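Tubulin-like protein CetZ2 (Haloferax volcanii, PDB 4B45) binds GTP as a tubulin-like cytoskeletal protein with GTPase activity and takes part in controlling the shape of the archaeal cell. Local coordinates at residues V243-T246 and T247-V251; R286-V289 and E290-G294; E320-E323 and R324-S327. All coordinates share one frame; numbering follows the deposited sequence.

Interaction 1. Residues V243-T246 and T247-V251; sequences VMST and TRRAV
Two consecutive turns of helix 240-252 meet where T247 folds back onto V243, a worked example of a hydroxyl residue accommodated inside an alpha-helix. The carbonyl oxygen of V243 is gripped twice by one residue. It takes the routine bond from T247 N and a short bond of 2.5 Å from T247 OG1, tilted 22° from the carbonyl plane. T247 can do this because OG1 sits anti to its own carbonyl carbon (chi1 -54°), which aims the hydroxyl back down the helix; V243 CG1 runs alongside it, 4.2 Å from OG1. The same hydroxyl is also hydrogen-bonded to S312 OG, so this buried polar atom has partners in the helix and in the sheet beneath it. T246 OG1 reaches S312 as well.

On the more exposed flank two arginines lie back along the preceding turn. The guanidinium of R248 rests with one face over M244 CB, at 3.8 Å from NH2. R249 kinks at chi3 (-43°) and lays a guanidinium face over T246 CA and S245 O; its NH1 comes within 3.6 Å of S245 OG, and NH2 makes a weak hydrogen bond to S229 O on strand 222-231. Beneath all this run the backbone bonds R248 N to M244 O, R249 N to S245 O and A250 N to T246 O. These are the i+4-to-i bonds of an alpha-helix, here one whose V243, T246 and T247 side packs on strands 222-231 and 263-272.

Interaction 2. Residues R286-V289 and E290-G294; sequences RRWV and EDETG
The indole of W288 has E292 over one face: CB of E292 stands 3.9 Å from the centroid of the six-membered ring, 12° off its normal, a CH-pi contact within one turn of helix 279-293. This helix is the crossover of the beta-alpha-beta unit formed with strands 263-272 and 298-304. E292 CG follows the ring outward and comes 3.7 Å from W288 CH2, and the carboxylate ends turned only 22° from the ring plane. A bend at chi2 takes the acid past the rim, where OE2 is hydrogen-bonded to S261 OG. Over the other face lie CG and CB of R248 from helix 240-252, with its CA near W288 CH2, so the ring is held between E292 CB and the aliphatic part of R248. A methyl of V251 meets the rim near CZ3.

The second pair of flat groups behaves differently. R287 and D291 carry opposite charges, but their planes are nearly perpendicular and D291 OD2 lies well out of the guanidinium plane, 4.5 Å from R287 NE. No N-H points at the oxygen; any attraction is probably a diffuse one at the surface.

Toward the sheet, T293 CG2 packs 4.0 Å from V289 CG1. G294 then leaves the helix with positive phi, a conformation that favours glycine. In the last turn V289 O accepts two bonds, both 2.9 Å long, from T293 N and from T293 OG1; the hydroxyl, placed between its backbone N and carbonyl carbon, is tilted 34° from the V289 carbonyl plane and is also hydrogen-bonded to S295 N.

Interaction 3. Residues E320-E323 and R324-S327; sequences ERSE and RVES
S322, E323 and E326 carry this helix start, and S322 is the N-cap of helix 323-340. Its side chain accepts from V325 N in a weak capping bond, 3.4 Å from N to OG yet almost straight at 178°. With chi1 at 167°, OG stands anti to the backbone N and faces the first turn; V325 CG2 packs beside it, 3.9 Å from S322 CB. OG is also hydrogen-bonded to P258 O, which ties the cap to a neighbouring loop. The carbonyl of S322 begins the regular helical pattern, taking E326 N at 2.9 Å, and E323 O follows by accepting from S327 N.

E326 reaches back, extended beyond CG, across the S322 carbonyl until its OE2 lies 3.3 Å from R321 CA. This acid near the helix start would probably feel a favourable helix dipole. E323 CB sets off away from R324-S327 overall, yet lies 3.1 Å from R324 N; the E323 backbone N is hydrogen-bonded to D259 OD2.

R324 leads off toward the GTPase domain, where NH2 forms a salt bridge with D164 at the end of strand 159-164 and bonds P134 O, so the turn between strand 309-319 and helix 323-340 is moored beside the nucleotide-binding half.

In the fold
All three contacts belong to the CetZ C-terminal domain and come along the chain in the order 1, 2, 3. Interactions 1 and 2, with centres 11 Å apart, lie on helices 240-252 and 279-293, which touch each other where T247 CG2 meets V289 CG2 at 3.5 Å. Strand 263-272 lies between them in sequence and receives side chains from both. Interaction 3 stands apart, its centre 21 Å from interaction 1 and 20 Å from interaction 2, at the start of helix 323-340. Two contacts therefore lie in a pair of touching helices packed on the sheet, whereas the third links that domain to the GTPase domain, with the R324 side chain about 9 Å from the bound nucleotide analogue.

Interaction 1. Residues V243-T246 and T247-V251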
ATOM      1  N   VAL A 243       0.597  -0.891 -24.235  1.00 46.82           N
ATOM      2  CA  VAL A 243      -0.432  -0.446 -23.293  1.00 43.01           C
ATOM      3  C   VAL A 243      -1.374  -1.581 -22.896  1.00 47.22           C
ATOM      4  O   VAL A 243      -1.724  -1.723 -21.709  1.00 47.68           O
ATOM      5  CB  VAL A 243      -1.261   0.758 -23.857  1.00 56.58           C
ATOM      6  CG1 VAL A 243      -2.396   1.158 -22.900  1.00 45.89           C
ATOM      7  CG2 VAL A 243      -0.361   1.948 -24.097  1.00 57.36           C
ATOM      8  N   MET A 244      -1.783  -2.384 -23.881  1.00 44.75           N
ATOM      9  CA  MET A 244      -2.631  -3.553 -23.628  1.00 43.87           C
ATOM     10  C   MET A 244      -1.950  -4.542 -22.689  1.00 48.21           C
ATOM     11  O   MET A 244      -2.560  -5.078 -21.761  1.00 47.31           O
ATOM     12  CB  MET A 244      -2.947  -4.312 -24.921  1.00 49.11           C
ATOM     13  CG  MET A 244      -3.768  -3.553 -25.950  1.00 54.11           C
ATOM     14  SD  MET A 244      -5.229  -2.821 -25.198  1.00 54.29           S
ATOM     15  CE  MET A 244      -6.312  -4.232 -24.958  1.00 39.67           C
ATOM     16  N   SER A 245      -0.683  -4.811 -22.952  1.00 46.30           N
ATOM     17  CA  SER A 245      -0.033  -5.903 -22.266  1.00 49.97           C
ATOM     18  C   SER A 245       0.411  -5.475 -20.867  1.00 48.59           C
ATOM     19  O   SER A 245       0.229  -6.240 -19.920  1.00 48.93           O
ATOM     20  CB  SER A 245       1.132  -6.449 -23.087  1.00 54.60           C
ATOM     21  OG  SER A 245       2.329  -5.781 -22.752  1.00 63.88           O
ATOM     22  N   THR A 246       0.976  -4.274 -20.722  1.00 42.19           N
ATOM     23  CA  THR A 246       1.263  -3.771 -19.366  1.00 51.16           C
ATOM     24  C   THR A 246       0.008  -3.750 -18.496  1.00 48.15           C
ATOM     25  O   THR A 246       0.057  -4.088 -17.309  1.00 45.27           O
ATOM     26  CB  THR A 246       1.924  -2.362 -19.338  1.00 56.26           C
ATOM     27  OG1 THR A 246       1.021  -1.371 -19.869  1.00 47.51           O
ATOM     28  CG2 THR A 246       3.238  -2.372 -20.115  1.00 57.31           C
ATOM     29  N   THR A 247      -1.117  -3.355 -19.087  1.00 42.61           N
ATOM     30  CA  THR A 247      -2.378  -3.292 -18.347  1.00 36.20           C
ATOM     31  C   THR A 247      -2.818  -4.686 -17.930  1.00 46.12           C
ATOM     32  O   THR A 247      -3.175  -4.888 -16.770  1.00 48.43           O
ATOM     33  CB  THR A 247      -3.493  -2.593 -19.150  1.00 39.01           C
ATOM     34  OG1 THR A 247      -3.036  -1.310 -19.574  1.00 38.95           O
ATOM     35  CG2 THR A 247      -4.734  -2.402 -18.306  1.00 38.11           C
ATOM     36  N   ARG A 248      -2.782  -5.645 -18.861  1.00 41.81           N
ATOM     37  CA  ARG A 248      -3.047  -7.049 -18.513  1.00 50.20           C
ATOM     38  C   ARG A 248      -2.124  -7.575 -17.415  1.00 46.28           C
ATOM     39  O   ARG A 248      -2.574  -8.250 -16.481  1.00 42.81           O
ATOM     40  CB  ARG A 248      -2.928  -7.977 -19.727  1.00 49.01           C
ATOM     41  CG  ARG A 248      -3.986  -7.768 -20.810  1.00 60.74           C
ATOM     42  CD  ARG A 248      -3.967  -8.937 -21.810  1.00 70.26           C
ATOM     43  NE  ARG A 248      -4.472  -8.552 -23.124  1.00 75.50           N
ATOM     44  CZ  ARG A 248      -3.697  -8.216 -24.150  1.00 79.40           C
ATOM     45  NH1 ARG A 248      -2.374  -8.228 -24.019  1.00 78.06           N
ATOM     46  NH2 ARG A 248      -4.244  -7.878 -25.311  1.00 80.81           N
ATOM     47  N   ARG A 249      -0.831  -7.293 -17.537  1.00 44.41           N
ATOM     48  CA  ARG A 249       0.117  -7.790 -16.547  1.00 50.86           C
ATOM     49  C   ARG A 249      -0.140  -7.169 -15.185  1.00 48.36           C
ATOM     50  O   ARG A 249      -0.097  -7.868 -14.175  1.00 50.60           O
ATOM     51  CB  ARG A 249       1.563  -7.549 -16.982  1.00 61.59           C
ATOM     52  CG  ARG A 249       2.030  -8.483 -18.094  1.00 71.75           C
ATOM     53  CD  ARG A 249       3.525  -8.666 -18.044  1.00 78.58           C
ATOM     54  NE  ARG A 249       4.222  -7.407 -17.801  1.00 87.06           N
ATOM     55  CZ  ARG A 249       4.667  -6.599 -18.759  1.00 93.00           C
ATOM     56  NH1 ARG A 249       4.484  -6.915 -20.037  1.00 97.42           N
ATOM     57  NH2 ARG A 249       5.296  -5.474 -18.440  1.00 89.28           N
ATOM     58  N   ALA A 250      -0.423  -5.864 -15.169  1.00 45.26           N
ATOM     59  CA  ALA A 250      -0.675  -5.138 -13.928  1.00 48.06           C
ATOM     60  C   ALA A 250      -1.840  -5.761 -13.166  1.00 46.44           C
ATOM     61  O   ALA A 250      -1.788  -5.917 -11.947  1.00 55.38           O
ATOM     62  CB  ALA A 250      -0.940  -3.656 -14.207  1.00 44.55           C
ATOM     63  N   VAL A 251      -2.875  -6.139 -13.905  1.00 43.73           N
ATOM     64  CA  VAL A 251      -4.068  -6.754 -13.326  1.00 48.81           C
ATOM     65  C   VAL A 251      -3.877  -8.237 -12.983  1.00 52.12           C
ATOM     66  O   VAL A 251      -4.409  -8.715 -11.991  1.00 58.49           O
ATOM     67  CB  VAL A 251      -5.270  -6.617 -14.286  1.00 49.96           C
ATOM     68  CG1 VAL A 251      -6.497  -7.322 -13.728  1.00 53.01           C
ATOM     69  CG2 VAL A 251      -5.560  -5.135 -14.586  1.00 47.23           C
TER

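Interaction 2. Residues R286-V289 and E290-G294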
ATOM      1  N   ARG A 286      -8.559   0.174 -20.959  1.00 46.18           N
ATOM      2  CA  ARG A 286      -9.574   0.420 -19.949  1.00 43.45           C
ATOM      3  C   ARG A 286     -10.762  -0.498 -20.166  1.00 46.16           C
ATOM      4  O   ARG A 286     -11.326  -1.026 -19.214  1.00 44.97           O
ATOM      5  CB  ARG A 286     -10.050   1.872 -20.018  1.00 47.44           C
ATOM      6  CG  ARG A 286      -8.970   2.887 -19.726  1.00 44.49           C
ATOM      7  CD  ARG A 286      -9.525   4.283 -19.913  1.00 48.40           C
ATOM      8  NE  ARG A 286      -8.534   5.317 -19.634  1.00 52.21           N
ATOM      9  CZ  ARG A 286      -8.726   6.604 -19.898  1.00 51.44           C
ATOM     10  NH1 ARG A 286      -9.868   6.989 -20.446  1.00 50.12           N
ATOM     11  NH2 ARG A 286      -7.782   7.496 -19.629  1.00 48.28           N
ATOM     12  N   ARG A 287     -11.163  -0.664 -21.426  1.00 47.87           N
ATOM     13  CA  ARG A 287     -12.315  -1.498 -21.737  1.00 45.71           C
ATOM     14  C   ARG A 287     -12.022  -2.940 -21.334  1.00 51.17           C
ATOM     15  O   ARG A 287     -12.876  -3.626 -20.762  1.00 48.90           O
ATOM     16  CB  ARG A 287     -12.675  -1.403 -23.227  1.00 49.56           C
ATOM     17  CG  ARG A 287     -13.719  -2.406 -23.680  1.00 59.03           C
ATOM     18  CD  ARG A 287     -14.246  -2.049 -25.067  1.00 73.50           C
ATOM     19  NE  ARG A 287     -14.794  -3.199 -25.784  1.00 85.88           N
ATOM     20  CZ  ARG A 287     -14.156  -3.857 -26.751  1.00 91.39           C
ATOM     21  NH1 ARG A 287     -12.939  -3.484 -27.129  1.00 85.29           N
ATOM     22  NH2 ARG A 287     -14.736  -4.895 -27.342  1.00 96.09           N
ATOM     23  N   TRP A 288     -10.807  -3.394 -21.636  1.00 41.26           N
ATOM     24  CA  TRP A 288     -10.363  -4.708 -21.178  1.00 47.00           C
ATOM     25  C   TRP A 288     -10.448  -4.891 -19.648  1.00 46.12           C
ATOM     26  O   TRP A 288     -10.875  -5.947 -19.175  1.00 44.61           O
ATOM     27  CB  TRP A 288      -8.937  -5.020 -21.645  1.00 45.72           C
ATOM     28  CG  TRP A 288      -8.533  -6.393 -21.198  1.00 45.46           C
ATOM     29  CD1 TRP A 288      -8.779  -7.567 -21.841  1.00 41.09           C
ATOM     30  CD2 TRP A 288      -7.864  -6.735 -19.982  1.00 34.91           C
ATOM     31  NE1 TRP A 288      -8.295  -8.622 -21.106  1.00 40.85           N
ATOM     32  CE2 TRP A 288      -7.723  -8.139 -19.964  1.00 41.94           C
ATOM     33  CE3 TRP A 288      -7.358  -5.990 -18.911  1.00 39.67           C
ATOM     34  CZ2 TRP A 288      -7.096  -8.820 -18.915  1.00 45.83           C
ATOM     35  CZ3 TRP A 288      -6.735  -6.666 -17.867  1.00 43.42           C
ATOM     36  CH2 TRP A 288      -6.610  -8.067 -17.878  1.00 46.63           C
ATOM     37  N   VAL A 289     -10.019  -3.884 -18.888  1.00 39.98           N
ATOM     38  CA  VAL A 289     -10.097  -3.953 -17.423  1.00 45.46           C
ATOM     39  C   VAL A 289     -11.551  -4.115 -17.001  1.00 47.45           C
ATOM     40  O   VAL A 289     -11.852  -4.917 -16.135  1.00 45.18           O
ATOM     41  CB  VAL A 289      -9.464  -2.714 -16.726  1.00 45.04           C
ATOM     42  CG1 VAL A 289      -9.783  -2.693 -15.233  1.00 42.47           C
ATOM     43  CG2 VAL A 289      -7.953  -2.699 -16.930  1.00 43.66           C
ATOM     44  N   GLU A 290     -12.452  -3.378 -17.655  1.00 48.15           N
ATOM     45  CA  GLU A 290     -13.871  -3.469 -17.351  1.00 43.00           C
ATOM     46  C   GLU A 290     -14.433  -4.871 -17.618  1.00 48.88           C
ATOM     47  O   GLU A 290     -15.263  -5.361 -16.856  1.00 53.04           O
ATOM     48  CB  GLU A 290     -14.657  -2.406 -18.130  1.00 44.81           C
ATOM     49  CG  GLU A 290     -16.167  -2.489 -17.940  1.00 46.76           C
ATOM     50  CD  GLU A 290     -16.908  -1.365 -18.640  1.00 59.48           C
ATOM     51  OE1 GLU A 290     -17.051  -1.426 -19.881  1.00 58.57           O
ATOM     52  OE2 GLU A 290     -17.342  -0.417 -17.952  1.00 63.52           O
ATOM     53  N   ASP A 291     -13.975  -5.513 -18.694  1.00 46.17           N
ATOM     54  CA  ASP A 291     -14.421  -6.865 -19.029  1.00 51.67           C
ATOM     55  C   ASP A 291     -13.836  -7.901 -18.086  1.00 50.85           C
ATOM     56  O   ASP A 291     -14.495  -8.878 -17.737  1.00 51.93           O
ATOM     57  CB  ASP A 291     -14.039  -7.249 -20.468  1.00 56.26           C
ATOM     58  CG  ASP A 291     -14.759  -6.414 -21.519  1.00 68.55           C
ATOM     59  OD1 ASP A 291     -15.821  -5.812 -21.219  1.00 68.06           O
ATOM     60  OD2 ASP A 291     -14.256  -6.373 -22.663  1.00 72.03           O
ATOM     61  N   GLU A 292     -12.583  -7.701 -17.696  1.00 49.33           N
ATOM     62  CA  GLU A 292     -11.892  -8.649 -16.828  1.00 49.59           C
ATOM     63  C   GLU A 292     -12.368  -8.595 -15.375  1.00 51.93           C
ATOM     64  O   GLU A 292     -12.514  -9.630 -14.740  1.00 54.05           O
ATOM     65  CB  GLU A 292     -10.375  -8.428 -16.895  1.00 49.32           C
ATOM     66  CG  GLU A 292      -9.568  -9.239 -15.895  1.00 52.81           C
ATOM     67  CD  GLU A 292      -9.791 -10.733 -16.006  1.00 60.59           C
ATOM     68  OE1 GLU A 292     -10.053 -11.231 -17.125  1.00 61.43           O
ATOM     69  OE2 GLU A 292      -9.705 -11.410 -14.962  1.00 64.59           O
ATOM     70  N   THR A 293     -12.615  -7.397 -14.850  1.00 51.07           N
ATOM     71  CA  THR A 293     -13.038  -7.262 -13.452  1.00 45.86           C
ATOM     72  C   THR A 293     -14.546  -7.462 -13.249  1.00 43.31           C
ATOM     73  O   THR A 293     -14.996  -7.832 -12.170  1.00 48.86           O
ATOM     74  CB  THR A 293     -12.656  -5.884 -12.882  1.00 45.66           C
ATOM     75  OG1 THR A 293     -13.333  -4.850 -13.615  1.00 49.28           O
ATOM     76  CG2 THR A 293     -11.151  -5.659 -12.968  1.00 46.49           C
ATOM     77  N   GLY A 294     -15.331  -7.193 -14.279  1.00 42.48           N
ATOM     78  CA  GLY A 294     -16.777  -7.182 -14.136  1.00 46.23           C
ATOM     79  C   GLY A 294     -17.277  -5.924 -13.436  1.00 53.15           C
ATOM     80  O   GLY A 294     -18.476  -5.779 -13.191  1.00 55.06           O
TER

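Interaction 3. Residues E320-E323 and R324-S327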
ATOM      1  N   GLU A 320     -12.489  -9.209  -4.220  1.00 51.00           N
ATOM      2  CA  GLU A 320     -13.145 -10.380  -3.659  1.00 56.87           C
ATOM      3  C   GLU A 320     -12.801 -11.691  -4.374  1.00 52.43           C
ATOM      4  O   GLU A 320     -12.267 -11.693  -5.480  1.00 49.79           O
ATOM      5  CB  GLU A 320     -14.658 -10.165  -3.594  1.00 67.56           C
ATOM      6  CG  GLU A 320     -15.119  -9.669  -2.230  1.00 81.16           C
ATOM      7  CD  GLU A 320     -16.351  -8.788  -2.296  1.00 87.37           C
ATOM      8  OE1 GLU A 320     -16.816  -8.493  -3.420  1.00 92.84           O
ATOM      9  OE2 GLU A 320     -16.850  -8.387  -1.219  1.00 84.33           O
ATOM     10  N   ARG A 321     -13.089 -12.800  -3.704  1.00 54.92           N
ATOM     11  CA  ARG A 321     -12.863 -14.130  -4.254  1.00 59.98           C
ATOM     12  C   ARG A 321     -11.419 -14.368  -4.703  1.00 60.53           C
ATOM     13  O   ARG A 321     -11.173 -15.083  -5.673  1.00 66.61           O
ATOM     14  CB  ARG A 321     -13.856 -14.406  -5.387  1.00 60.50           C
ATOM     15  CG  ARG A 321     -15.289 -14.463  -4.891  1.00 68.85           C
ATOM     16  CD  ARG A 321     -16.302 -14.691  -6.002  1.00 82.40           C
ATOM     17  NE  ARG A 321     -17.644 -14.860  -5.444  1.00 96.30           N
ATOM     18  CZ  ARG A 321     -18.752 -15.037  -6.160  1.00104.26           C
ATOM     19  NH1 ARG A 321     -18.699 -15.066  -7.487  1.00108.11           N
ATOM     20  NH2 ARG A 321     -19.918 -15.182  -5.543  1.00106.17           N
ATOM     21  N   SER A 322     -10.476 -13.764  -3.986  1.00 53.16           N
ATOM     22  CA  SER A 322      -9.055 -13.973  -4.229  1.00 55.38           C
ATOM     23  C   SER A 322      -8.576 -15.261  -3.576  1.00 58.07           C
ATOM     24  O   SER A 322      -8.729 -15.445  -2.369  1.00 63.09           O
ATOM     25  CB  SER A 322      -8.240 -12.811  -3.671  1.00 52.70           C
ATOM     26  OG  SER A 322      -6.864 -13.139  -3.641  1.00 49.09           O
ATOM     27  N   GLU A 323      -7.989 -16.142  -4.382  1.00 55.53           N
ATOM     28  CA  GLU A 323      -7.515 -17.448  -3.919  1.00 52.53           C
ATOM     29  C   GLU A 323      -6.545 -17.294  -2.752  1.00 51.21           C
ATOM     30  O   GLU A 323      -6.604 -18.037  -1.776  1.00 45.59           O
ATOM     31  CB  GLU A 323      -6.819 -18.182  -5.063  1.00 44.83           C
ATOM     32  CG  GLU A 323      -7.187 -19.646  -5.196  1.00 65.43           C
ATOM     33  CD  GLU A 323      -7.000 -20.166  -6.617  1.00 83.76           C
ATOM     34  OE1 GLU A 323      -6.433 -19.422  -7.451  1.00 90.00           O
ATOM     35  OE2 GLU A 323      -7.428 -21.310  -6.902  1.00 87.66           O
ATOM     36  N   ARG A 324      -5.656 -16.315  -2.880  1.00 45.13           N
ATOM     37  CA  ARG A 324      -4.633 -16.033  -1.893  1.00 46.11           C
ATOM     38  C   ARG A 324      -5.258 -15.592  -0.566  1.00 52.26           C
ATOM     39  O   ARG A 324      -4.887 -16.111   0.492  1.00 43.93           O
ATOM     40  CB  ARG A 324      -3.659 -14.967  -2.433  1.00 42.40           C
ATOM     41  CG  ARG A 324      -2.688 -14.390  -1.392  1.00 47.47           C
ATOM     42  CD  ARG A 324      -1.887 -15.466  -0.648  1.00 51.64           C
ATOM     43  NE  ARG A 324      -0.748 -14.854   0.027  1.00 54.19           N
ATOM     44  CZ  ARG A 324      -0.290 -15.197   1.229  1.00 49.81           C
ATOM     45  NH1 ARG A 324      -0.878 -16.156   1.939  1.00 42.39           N
ATOM     46  NH2 ARG A 324       0.757 -14.557   1.728  1.00 44.37           N
ATOM     47  N   VAL A 325      -6.205 -14.652  -0.622  1.00 49.17           N
ATOM     48  CA  VAL A 325      -6.929 -14.238   0.586  1.00 47.20           C
ATOM     49  C   VAL A 325      -7.693 -15.399   1.224  1.00 45.54           C
ATOM     50  O   VAL A 325      -7.604 -15.632   2.430  1.00 43.86           O
ATOM     51  CB  VAL A 325      -7.895 -13.048   0.316  1.00 53.44           C
ATOM     52  CG1 VAL A 325      -8.719 -12.719   1.569  1.00 52.12           C
ATOM     53  CG2 VAL A 325      -7.107 -11.831  -0.093  1.00 44.30           C
ATOM     54  N   GLU A 326      -8.431 -16.142   0.411  1.00 48.17           N
ATOM     55  CA  GLU A 326      -9.198 -17.262   0.931  1.00 52.23           C
ATOM     56  C   GLU A 326      -8.288 -18.346   1.498  1.00 56.28           C
ATOM     57  O   GLU A 326      -8.580 -18.926   2.543  1.00 51.02           O
ATOM     58  CB  GLU A 326     -10.098 -17.834  -0.153  1.00 58.28           C
ATOM     59  CG  GLU A 326     -11.130 -16.838  -0.657  1.00 70.95           C
ATOM     60  CD  GLU A 326     -11.759 -17.271  -1.971  1.00 80.45           C
ATOM     61  OE1 GLU A 326     -11.168 -18.136  -2.656  1.00 81.47           O
ATOM     62  OE2 GLU A 326     -12.842 -16.750  -2.313  1.00 84.78           O
ATOM     63  N   SER A 327      -7.188 -18.619   0.803  1.00 55.32           N
ATOM     64  CA  SER A 327      -6.212 -19.573   1.298  1.00 61.26           C
ATOM     65  C   SER A 327      -5.634 -19.067   2.621  1.00 60.59           C
ATOM     66  O   SER A 327      -5.532 -19.817   3.592  1.00 56.89           O
ATOM     67  CB  SER A 327      -5.102 -19.790   0.271  1.00 54.50           C
ATOM     68  OG  SER A 327      -4.094 -20.613   0.812  1.00 67.31           O
TER